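Long-range contacts in peptidoglycan synthetase penicillin-binding protein 3 (Bifidobacterium adolescentis, PDB 4YE5), which probably binds penicillin and, as a member of the transpeptidase family, probably cross-links peptidoglycan strands during cell-wall synthesis: residues Leu144-Asn152 and Val163-Glu174; Ala278-Gly289 and Phe400-Leu411. All coordinates share one frame; numbering follows the deposited sequence.

Overall arrangement
From the N terminus, the chain first builds the dimerisation region, and contact 1 closes there, a short loop of ten residues separating 144-152 from 163-174. It ties the edge strand 148-149 to the 162-163/169-171 hairpin and the helix 172-176 after it. Contact 2 opens later, within the transpeptidase region, and closes a far longer loop of 110 residues between 278-289 and 400-411; it joins the approach to helix 290-299 to the start of helix 408-419. The two follow in series, neither nesting nor crossing. The centres of contact 1 and contact 2 lie about 32 Å apart, and the nearest atoms of contact 1 and contact 2 about 7 Å apart.

Contact 1. Residues Leu144-Asn152 and Val163-Glu174; sequences LSNERLYSN and VDADGKGVAGIE
Arg-148 sets its CG opposite the backbone N (chi1 -171°) and then bends at chi2, while Glu-174, with chi1 near -65°, bends at its own chi2; the two bends bring NE of Arg-148 to OE2 of Glu-174, the side chains coming from opposite directions with their flat groups 54° apart. NE of Arg-148 lies 2.8 Å from OE2 of Glu-174, on the syn lone pair and almost exactly in the guanidinium plane, a nearly straight hydrogen bond within a salt bridge. NH2 of Arg-148 adds a weak bond to OE1 of Glu-174 at 3.3 Å. Tyr-150 OH donates to OE2 of Glu-174 over 2.5 Å, arriving on the anti side and tilted out of the carboxylate plane, with ring and carboxylate almost perpendicular. OE2 of the buried Glu-174 thus takes two donors, which probably favours the ionised carboxylate; Arg-32 pairs with OE1. Next to this polar group, CG2 of Val-163 packs on CB of Arg-148 at 3.8 Å. Asn-146 lies along the type I turn Asp-164 to Gly-167: its ND2 gives a weak bond to Ala-165 O at 3.3 Å, and glycine at 167 leaves room for the amide. A water donates to both Asn-146 O and Asp-164 O. In this surface junction of the dimerisation region, an Arg-Glu-Tyr cluster around the buried Glu-174 joins the edge strand of a mixed sheet to a beta hairpin and the helix that follows it.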
loop_
_atom_site.group_PDB
_atom_site.type_symbol
_atom_site.label_atom_id
_atom_site.label_comp_id
_atom_site.label_asym_id
_atom_site.label_seq_id
_atom_site.Cartn_x
_atom_site.Cartn_y
_atom_site.Cartn_z
ATOM N N LEU A 144 6.179 27.717 5.291
ATOM C CA LEU A 144 6.266 26.415 5.950
ATOM C C LEU A 144 7.177 25.449 5.184
ATOM O O LEU A 144 7.035 25.288 3.977
ATOM C CB LEU A 144 4.866 25.817 6.091
ATOM C CG LEU A 144 4.798 24.378 6.598
ATOM C CD1 LEU A 144 5.179 24.322 8.066
ATOM C CD2 LEU A 144 3.398 23.786 6.365
ATOM N N SER A 145 8.123 24.828 5.884
ATOM C CA SER A 145 9.063 23.913 5.240
ATOM C C SER A 145 8.364 22.574 5.023
ATOM O O SER A 145 7.357 22.273 5.675
ATOM C CB SER A 145 10.311 23.675 6.098
ATOM O OG SER A 145 10.445 22.252 6.301
ATOM N N ASN A 146 8.902 21.748 4.134
ATOM C CA ASN A 146 8.201 20.500 3.800
ATOM C C ASN A 146 8.956 19.230 4.119
ATOM O O ASN A 146 8.664 18.164 3.549
ATOM C CB ASN A 146 7.778 20.488 2.336
ATOM C CG ASN A 146 6.801 21.591 2.018
ATOM O OD1 ASN A 146 5.633 21.532 2.400
ATOM N ND2 ASN A 146 7.277 22.615 1.324
ATOM N N GLU A 147 9.912 19.331 5.033
ATOM C CA GLU A 147 10.651 18.155 5.464
ATOM C C GLU A 147 9.698 17.055 5.958
ATOM O O GLU A 147 8.805 17.313 6.768
ATOM C CB GLU A 147 11.659 18.508 6.557
ATOM C CG GLU A 147 12.576 17.320 6.914
ATOM C CD GLU A 147 13.668 17.689 7.916
ATOM O OE1 GLU A 147 13.433 18.568 8.777
ATOM O OE2 GLU A 147 14.762 17.092 7.839
ATOM N N ARG A 148 9.894 15.834 5.463
ATOM C CA ARG A 148 9.031 14.697 5.802
ATOM C C ARG A 148 9.898 13.599 6.418
ATOM O O ARG A 148 10.873 13.160 5.807
ATOM C CB ARG A 148 8.357 14.167 4.527
ATOM C CG ARG A 148 7.248 13.105 4.723
ATOM C CD ARG A 148 5.967 13.730 5.227
ATOM N NE ARG A 148 4.781 12.872 5.105
ATOM C CZ ARG A 148 3.674 13.032 5.829
ATOM N NH1 ARG A 148 3.613 14.003 6.737
ATOM N NH2 ARG A 148 2.622 12.229 5.654
ATOM N N LEU A 149 9.560 13.160 7.627
ATOM C CA LEU A 149 10.359 12.139 8.306
ATOM C C LEU A 149 9.589 10.829 8.426
ATOM O O LEU A 149 8.374 10.818 8.690
ATOM C CB LEU A 149 10.766 12.594 9.713
ATOM C CG LEU A 149 11.571 13.900 9.819
ATOM C CD1 LEU A 149 11.890 14.236 11.282
ATOM C CD2 LEU A 149 12.855 13.825 8.987
ATOM N N TYR A 150 10.316 9.733 8.279
ATOM C CA TYR A 150 9.734 8.400 8.368
ATOM C C TYR A 150 10.487 7.659 9.459
ATOM O O TYR A 150 11.586 7.180 9.224
ATOM C CB TYR A 150 9.885 7.685 7.027
ATOM C CG TYR A 150 9.185 8.412 5.896
ATOM C CD1 TYR A 150 9.848 9.390 5.148
ATOM C CD2 TYR A 150 7.856 8.135 5.591
ATOM C CE1 TYR A 150 9.198 10.065 4.121
ATOM C CE2 TYR A 150 7.207 8.790 4.561
ATOM C CZ TYR A 150 7.883 9.758 3.836
ATOM O OH TYR A 150 7.226 10.416 2.820
ATOM N N SER A 151 9.898 7.568 10.651
ATOM C CA SER A 151 10.643 7.089 11.818
ATOM C C SER A 151 11.104 5.641 11.723
ATOM O O SER A 151 12.050 5.258 12.399
ATOM C CB SER A 151 9.849 7.305 13.114
ATOM O OG SER A 151 8.636 6.574 13.101
ATOM N N ASN A 152 10.450 4.824 10.904
ATOM C CA ASN A 152 10.890 3.427 10.767
ATOM C C ASN A 152 11.918 3.179 9.640
ATOM O O ASN A 152 12.239 2.025 9.334
ATOM C CB ASN A 152 9.689 2.481 10.627
ATOM C CG ASN A 152 8.791 2.476 11.866
ATOM O OD1 ASN A 152 8.902 1.602 12.715
ATOM N ND2 ASN A 152 7.909 3.462 11.973
ATOM N N VAL A 163 7.493 12.311 -0.688
ATOM C CA VAL A 163 6.980 13.591 -1.183
ATOM C C VAL A 163 8.069 14.383 -1.926
ATOM O O VAL A 163 9.262 14.151 -1.726
ATOM C CB VAL A 163 6.420 14.450 -0.034
ATOM C CG1 VAL A 163 5.310 13.703 0.714
ATOM C CG2 VAL A 163 7.535 14.833 0.928
ATOM N N ASP A 164 7.673 15.312 -2.790
ATOM C CA ASP A 164 8.669 16.173 -3.438
ATOM C C ASP A 164 9.022 17.376 -2.548
ATOM O O ASP A 164 8.520 17.481 -1.436
ATOM C CB ASP A 164 8.216 16.610 -4.847
ATOM C CG ASP A 164 6.974 17.497 -4.834
ATOM O OD1 ASP A 164 6.571 18.014 -3.764
ATOM O OD2 ASP A 164 6.386 17.668 -5.920
ATOM N N ALA A 165 9.874 18.282 -3.032
ATOM C CA ALA A 165 10.312 19.426 -2.211
ATOM C C ALA A 165 9.186 20.370 -1.794
ATOM O O ALA A 165 9.336 21.137 -0.848
ATOM C CB ALA A 165 11.439 20.210 -2.903
ATOM N N ASP A 166 8.062 20.310 -2.500
ATOM C CA ASP A 166 6.875 21.086 -2.158
ATOM C C ASP A 166 5.925 20.335 -1.217
ATOM O O ASP A 166 4.818 20.802 -0.931
ATOM C CB ASP A 166 6.115 21.456 -3.435
ATOM C CG ASP A 166 6.974 22.231 -4.424
ATOM O OD1 ASP A 166 7.845 23.014 -3.977
ATOM O OD2 ASP A 166 6.783 22.056 -5.649
ATOM N N GLY A 167 6.341 19.159 -0.759
ATOM C CA GLY A 167 5.516 18.377 0.145
ATOM C C GLY A 167 4.377 17.630 -0.529
ATOM O O GLY A 167 3.493 17.100 0.144
ATOM N N LYS A 168 4.391 17.574 -1.857
ATOM C CA LYS A 168 3.375 16.816 -2.579
ATOM C C LYS A 168 3.734 15.321 -2.679
ATOM O O LYS A 168 4.856 14.972 -3.042
ATOM C CB LYS A 168 3.193 17.403 -3.972
ATOM C CG LYS A 168 2.167 16.668 -4.818
ATOM C CD LYS A 168 2.271 17.087 -6.273
ATOM C CE LYS A 168 1.153 16.486 -7.097
ATOM N NZ LYS A 168 1.413 16.660 -8.552
ATOM N N GLY A 169 2.782 14.447 -2.374
ATOM C CA GLY A 169 3.011 13.000 -2.494
ATOM C C GLY A 169 3.237 12.548 -3.929
ATOM O O GLY A 169 2.384 12.768 -4.777
ATOM N N VAL A 170 4.389 11.935 -4.219
ATOM C CA VAL A 170 4.684 11.510 -5.591
ATOM C C VAL A 170 4.908 9.991 -5.774
ATOM O O VAL A 170 5.194 9.532 -6.882
ATOM C CB VAL A 170 5.884 12.298 -6.187
ATOM C CG1 VAL A 170 5.518 13.793 -6.352
ATOM C CG2 VAL A 170 7.117 12.135 -5.304
ATOM N N ALA A 171 4.761 9.218 -4.703
ATOM C CA ALA A 171 4.817 7.757 -4.804
ATOM C C ALA A 171 4.103 7.156 -3.615
ATOM O O ALA A 171 3.928 7.835 -2.606
ATOM C CB ALA A 171 6.273 7.264 -4.844
ATOM N N GLY A 172 3.707 5.884 -3.740
ATOM C CA GLY A 172 3.194 5.115 -2.622
ATOM C C GLY A 172 1.960 5.715 -1.982
ATOM O O GLY A 172 1.161 6.374 -2.636
ATOM N N ILE A 173 1.792 5.445 -0.695
ATOM C CA ILE A 173 0.646 5.937 0.056
ATOM C C ILE A 173 0.590 7.487 0.100
ATOM O O ILE A 173 -0.494 8.079 0.073
ATOM C CB ILE A 173 0.681 5.329 1.469
ATOM C CG1 ILE A 173 0.425 3.811 1.352
ATOM C CG2 ILE A 173 -0.380 5.974 2.362
ATOM C CD1 ILE A 173 0.696 3.075 2.594
ATOM N N GLU A 174 1.756 8.126 0.113
ATOM C CA GLU A 174 1.819 9.607 0.096
ATOM C C GLU A 174 1.061 10.152 -1.103
ATOM O O GLU A 174 0.349 11.147 -1.011
ATOM C CB GLU A 174 3.282 10.088 0.044
ATOM C CG GLU A 174 4.104 9.743 1.284
ATOM C CD GLU A 174 3.914 10.737 2.430
ATOM O OE1 GLU A 174 2.924 11.507 2.424
ATOM O OE2 GLU A 174 4.765 10.753 3.347
HETATM O O HOH W 1 9.971 17.564 1.120
#

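Contact 2. Residues Ala278-Gly289 and Phe400-Leu411; sequences AVSETFEPGSIG and FGQGYTVNVMQL. With GOL (glycerol), chain E.
This is a buried contact that combines backbone hydrogen bonds with apolar packing, between two antiparallel, extended runs in the transpeptidase region, lying against strands 242-249 and 501-510 of its central sheet. Phe-283 and Val-406 form a single hydrogen-bonded antiparallel bridge, with Val-406 N to Phe-283 O at 2.8 Å and the return bond, from Phe-283 N to Val-406 O, at 3.0 Å. With chi1 at 47°, the Phe-283 ring folds back over its own bridge: Val-406 O sits over one face, displaced toward the rim, CE1 of Phe-283 meets Val-406 CG2 at 3.7 Å, and Leu-411 CD2 reaches the ring edge. Pro-285 continues the apolar seam, its CG 3.7 Å from Tyr-404 CE1 and its CB beside Leu-411 CD1, which also meets Ile-288. Glu-284 accepts from Gly-403 N at 2.7 Å through the anti lone pair of OE2, and a glycerol, probably from the crystallisation liquor, donates to the same oxygen. Further along, Gly-286 N bonds Gly-401 O at 2.9 Å. Asn-407 and Gln-410 form a capping box that starts helix 408-419, and a water joins Ala-278 O, Glu-281 O and Val-408 N. Ser-287, hydrogen-bonded to Lys-290 and Lys-486, lies at the end of this seam, in an SxxK pattern consistent with the active site of the penicillin-binding transpeptidase fold.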
loop_
_atom_site.group_PDB
_atom_site.type_symbol
_atom_site.label_atom_id
_atom_site.label_comp_id
_atom_site.label_asym_id
_atom_site.label_seq_id
_atom_site.Cartn_x
_atom_site.Cartn_y
_atom_site.Cartn_z
ATOM N N ALA A 278 5.990 -5.838 -4.727
ATOM C CA ALA A 278 4.761 -6.516 -4.282
ATOM C C ALA A 278 3.508 -5.911 -4.927
ATOM O O ALA A 278 2.562 -6.629 -5.258
ATOM C CB ALA A 278 4.654 -6.490 -2.732
ATOM N N VAL A 279 3.501 -4.590 -5.111
ATOM C CA VAL A 279 2.373 -3.915 -5.765
ATOM C C VAL A 279 2.326 -4.154 -7.274
ATOM O O VAL A 279 1.254 -4.432 -7.836
ATOM C CB VAL A 279 2.402 -2.361 -5.491
ATOM C CG1 VAL A 279 1.364 -1.617 -6.331
ATOM C CG2 VAL A 279 2.185 -2.067 -4.002
ATOM N N SER A 280 3.480 -4.041 -7.943
ATOM C CA SER A 280 3.504 -4.027 -9.413
ATOM C C SER A 280 3.647 -5.384 -10.117
ATOM O O SER A 280 3.163 -5.563 -11.232
ATOM C CB SER A 280 4.629 -3.106 -9.911
ATOM O OG SER A 280 5.876 -3.504 -9.367
ATOM N N GLU A 281 4.330 -6.333 -9.490
ATOM C CA GLU A 281 4.645 -7.585 -10.181
ATOM C C GLU A 281 3.392 -8.366 -10.616
ATOM O O GLU A 281 2.463 -8.552 -9.827
ATOM C CB GLU A 281 5.507 -8.478 -9.279
ATOM C CG GLU A 281 6.241 -9.563 -10.051
ATOM C CD GLU A 281 7.411 -8.994 -10.849
ATOM O OE1 GLU A 281 7.972 -7.959 -10.450
ATOM O OE2 GLU A 281 7.771 -9.575 -11.876
ATOM N N THR A 282 3.356 -8.822 -11.868
ATOM C CA THR A 282 2.313 -9.757 -12.265
ATOM C C THR A 282 2.954 -11.028 -12.811
ATOM O O THR A 282 4.084 -11.005 -13.270
ATOM C CB THR A 282 1.345 -9.173 -13.324
ATOM O OG1 THR A 282 2.066 -8.898 -14.527
ATOM C CG2 THR A 282 0.685 -7.879 -12.816
ATOM N N PHE A 283 2.228 -12.136 -12.749
ATOM C CA PHE A 283 2.780 -13.439 -13.104
ATOM C C PHE A 283 1.624 -14.409 -13.255
ATOM O O PHE A 283 0.533 -14.177 -12.707
ATOM C CB PHE A 283 3.699 -13.943 -11.979
ATOM C CG PHE A 283 3.084 -13.810 -10.592
ATOM C CD1 PHE A 283 2.322 -14.826 -10.051
ATOM C CD2 PHE A 283 3.243 -12.633 -9.860
ATOM C CE1 PHE A 283 1.749 -14.690 -8.777
ATOM C CE2 PHE A 283 2.686 -12.491 -8.586
ATOM C CZ PHE A 283 1.933 -13.502 -8.051
ATOM N N GLU A 284 1.864 -15.502 -13.974
ATOM C CA GLU A 284 0.899 -16.586 -14.023
ATOM C C GLU A 284 0.943 -17.268 -12.686
ATOM O O GLU A 284 2.035 -17.515 -12.155
ATOM C CB GLU A 284 1.235 -17.588 -15.141
ATOM C CG GLU A 284 1.100 -17.019 -16.556
ATOM C CD GLU A 284 1.690 -17.966 -17.599
ATOM O OE1 GLU A 284 2.903 -18.265 -17.521
ATOM O OE2 GLU A 284 0.939 -18.421 -18.482
ATOM N N PRO A 285 -0.242 -17.579 -12.118
ATOM C CA PRO A 285 -0.279 -18.194 -10.789
ATOM C C PRO A 285 0.037 -19.696 -10.808
ATOM O O PRO A 285 0.255 -20.253 -9.741
ATOM C CB PRO A 285 -1.726 -17.956 -10.337
ATOM C CG PRO A 285 -2.512 -17.981 -11.627
ATOM C CD PRO A 285 -1.592 -17.298 -12.642
ATOM N N GLY A 286 0.056 -20.331 -11.981
ATOM C CA GLY A 286 0.281 -21.765 -12.046
ATOM C C GLY A 286 -0.790 -22.552 -11.288
ATOM O O GLY A 286 -1.942 -22.124 -11.205
ATOM N N SER A 287 -0.399 -23.672 -10.687
ATOM C CA SER A 287 -1.356 -24.637 -10.127
ATOM C C SER A 287 -2.272 -24.072 -9.019
ATOM O O SER A 287 -3.359 -24.597 -8.783
ATOM C CB SER A 287 -0.611 -25.906 -9.661
ATOM O OG SER A 287 -1.517 -26.901 -9.164
ATOM N N ILE A 288 -1.859 -22.990 -8.354
ATOM C CA ILE A 288 -2.767 -22.332 -7.408
ATOM C C ILE A 288 -4.072 -21.937 -8.116
ATOM O O ILE A 288 -5.149 -21.981 -7.531
ATOM C CB ILE A 288 -2.099 -21.080 -6.747
ATOM C CG1 ILE A 288 -0.722 -21.475 -6.194
ATOM C CG2 ILE A 288 -3.036 -20.483 -5.649
ATOM C CD1 ILE A 288 -0.077 -20.455 -5.273
ATOM N N GLY A 289 -3.960 -21.566 -9.387
ATOM C CA GLY A 289 -5.121 -21.268 -10.213
ATOM C C GLY A 289 -6.152 -22.389 -10.372
ATOM O O GLY A 289 -7.305 -22.119 -10.750
ATOM N N PHE A 400 -5.473 -24.508 -15.364
ATOM C CA PHE A 400 -4.389 -24.707 -14.401
ATOM C C PHE A 400 -3.427 -23.530 -14.233
ATOM O O PHE A 400 -2.223 -23.710 -14.065
ATOM C CB PHE A 400 -3.649 -26.042 -14.609
ATOM C CG PHE A 400 -3.334 -26.377 -16.046
ATOM C CD1 PHE A 400 -2.147 -25.953 -16.633
ATOM C CD2 PHE A 400 -4.197 -27.174 -16.784
ATOM C CE1 PHE A 400 -1.841 -26.306 -17.953
ATOM C CE2 PHE A 400 -3.908 -27.517 -18.101
ATOM C CZ PHE A 400 -2.722 -27.085 -18.684
ATOM N N GLY A 401 -3.979 -22.319 -14.241
ATOM C CA GLY A 401 -3.213 -21.146 -13.864
ATOM C C GLY A 401 -2.225 -20.668 -14.902
ATOM O O GLY A 401 -1.268 -20.000 -14.542
ATOM N N GLN A 402 -2.457 -20.992 -16.179
ATOM C CA GLN A 402 -1.588 -20.515 -17.262
ATOM C C GLN A 402 -2.355 -19.691 -18.290
ATOM O O GLN A 402 -3.535 -19.939 -18.564
ATOM C CB GLN A 402 -0.877 -21.681 -17.967
ATOM C CG GLN A 402 0.112 -22.440 -17.085
ATOM C CD GLN A 402 0.761 -23.614 -17.803
ATOM O OE1 GLN A 402 0.717 -23.707 -19.031
ATOM N NE2 GLN A 402 1.352 -24.521 -17.039
ATOM N N GLY A 403 -1.674 -18.714 -18.869
ATOM C CA GLY A 403 -2.232 -17.933 -19.962
ATOM C C GLY A 403 -3.020 -16.717 -19.486
ATOM O O GLY A 403 -3.654 -16.026 -20.286
ATOM N N TYR A 404 -2.994 -16.476 -18.180
ATOM C CA TYR A 404 -3.535 -15.247 -17.601
ATOM C C TYR A 404 -2.621 -14.877 -16.458
ATOM O O TYR A 404 -1.881 -15.732 -15.972
ATOM C CB TYR A 404 -4.972 -15.422 -17.112
ATOM C CG TYR A 404 -5.198 -16.367 -15.927
ATOM C CD1 TYR A 404 -5.166 -15.891 -14.611
ATOM C CD2 TYR A 404 -5.509 -17.711 -16.127
ATOM C CE1 TYR A 404 -5.414 -16.737 -13.529
ATOM C CE2 TYR A 404 -5.751 -18.570 -15.043
ATOM C CZ TYR A 404 -5.702 -18.072 -13.751
ATOM O OH TYR A 404 -5.949 -18.907 -12.677
ATOM N N THR A 405 -2.624 -13.612 -16.049
ATOM C CA THR A 405 -1.678 -13.186 -15.019
ATOM C C THR A 405 -2.389 -12.496 -13.865
ATOM O O THR A 405 -3.459 -11.913 -14.052
ATOM C CB THR A 405 -0.682 -12.163 -15.550
ATOM O OG1 THR A 405 -1.414 -10.998 -15.961
ATOM C CG2 THR A 405 0.126 -12.746 -16.731
ATOM N N VAL A 406 -1.764 -12.544 -12.686
ATOM C CA VAL A 406 -2.317 -11.946 -11.480
ATOM C C VAL A 406 -1.222 -11.177 -10.739
ATOM O O VAL A 406 -0.042 -11.429 -10.956
ATOM C CB VAL A 406 -2.817 -13.046 -10.534
ATOM C CG1 VAL A 406 -3.787 -13.976 -11.270
ATOM C CG2 VAL A 406 -1.621 -13.859 -9.980
ATOM N N ASN A 407 -1.603 -10.243 -9.863
ATOM C CA ASN A 407 -0.635 -9.763 -8.877
ATOM C C ASN A 407 -0.882 -10.472 -7.557
ATOM O O ASN A 407 -1.858 -11.235 -7.426
ATOM C CB ASN A 407 -0.631 -8.228 -8.732
ATOM C CG ASN A 407 -1.995 -7.664 -8.444
ATOM O OD1 ASN A 407 -2.701 -8.127 -7.542
ATOM N ND2 ASN A 407 -2.392 -6.660 -9.224
ATOM N N VAL A 408 -0.004 -10.253 -6.586
ATOM C CA VAL A 408 -0.130 -10.972 -5.333
ATOM C C VAL A 408 -1.424 -10.638 -4.583
ATOM O O VAL A 408 -1.981 -11.503 -3.892
ATOM C CB VAL A 408 1.149 -10.806 -4.432
ATOM C CG1 VAL A 408 1.217 -9.420 -3.793
ATOM C CG2 VAL A 408 1.192 -11.900 -3.346
HETATM N N MSE A 409 -1.930 -9.406 -4.731
HETATM C CA MSE A 409 -3.153 -9.011 -4.027
HETATM C C MSE A 409 -4.372 -9.750 -4.599
HETATM O O MSE A 409 -5.265 -10.190 -3.867
HETATM C CB MSE A 409 -3.392 -7.491 -4.108
HETATM C CG MSE A 409 -2.321 -6.633 -3.434
HETATM SE SE MSE A 409 -0.810 -6.264 -4.615
HETATM C CE MSE A 409 -1.604 -4.931 -5.821
ATOM N N GLN A 410 -4.425 -9.847 -5.921
ATOM C CA GLN A 410 -5.521 -10.552 -6.584
ATOM C C GLN A 410 -5.501 -12.049 -6.248
ATOM O O GLN A 410 -6.538 -12.652 -5.977
ATOM C CB GLN A 410 -5.397 -10.391 -8.095
ATOM C CG GLN A 410 -5.697 -8.982 -8.589
ATOM C CD GLN A 410 -5.402 -8.851 -10.064
ATOM O OE1 GLN A 410 -4.409 -9.406 -10.542
ATOM N NE2 GLN A 410 -6.263 -8.136 -10.800
ATOM N N LEU A 411 -4.319 -12.647 -6.268
ATOM C CA LEU A 411 -4.204 -14.068 -5.954
ATOM C C LEU A 411 -4.662 -14.321 -4.512
ATOM O O LEU A 411 -5.392 -15.263 -4.221
ATOM C CB LEU A 411 -2.747 -14.514 -6.122
ATOM C CG LEU A 411 -2.506 -16.009 -5.908
ATOM C CD1 LEU A 411 -3.429 -16.784 -6.806
ATOM C CD2 LEU A 411 -1.043 -16.349 -6.197
HETATM C C1 GOL E . 0.270 -13.880 -20.592
HETATM O O1 GOL E . -1.128 -13.727 -20.455
HETATM C C2 GOL E . 0.777 -14.938 -19.612
HETATM O O2 GOL E . 0.312 -16.203 -20.015
HETATM C C3 GOL E . 2.305 -14.975 -19.566
HETATM O O3 GOL E . 2.810 -13.737 -19.120
HETATM O O HOH W 2 2.348 -8.868 -7.096
HETATM O O HOH W 3 0.245 -5.176 -10.148
HETATM O O HOH W 4 0.418 -9.066 -16.574
HETATM O O HOH W 5 -6.842 -21.273 -13.300
#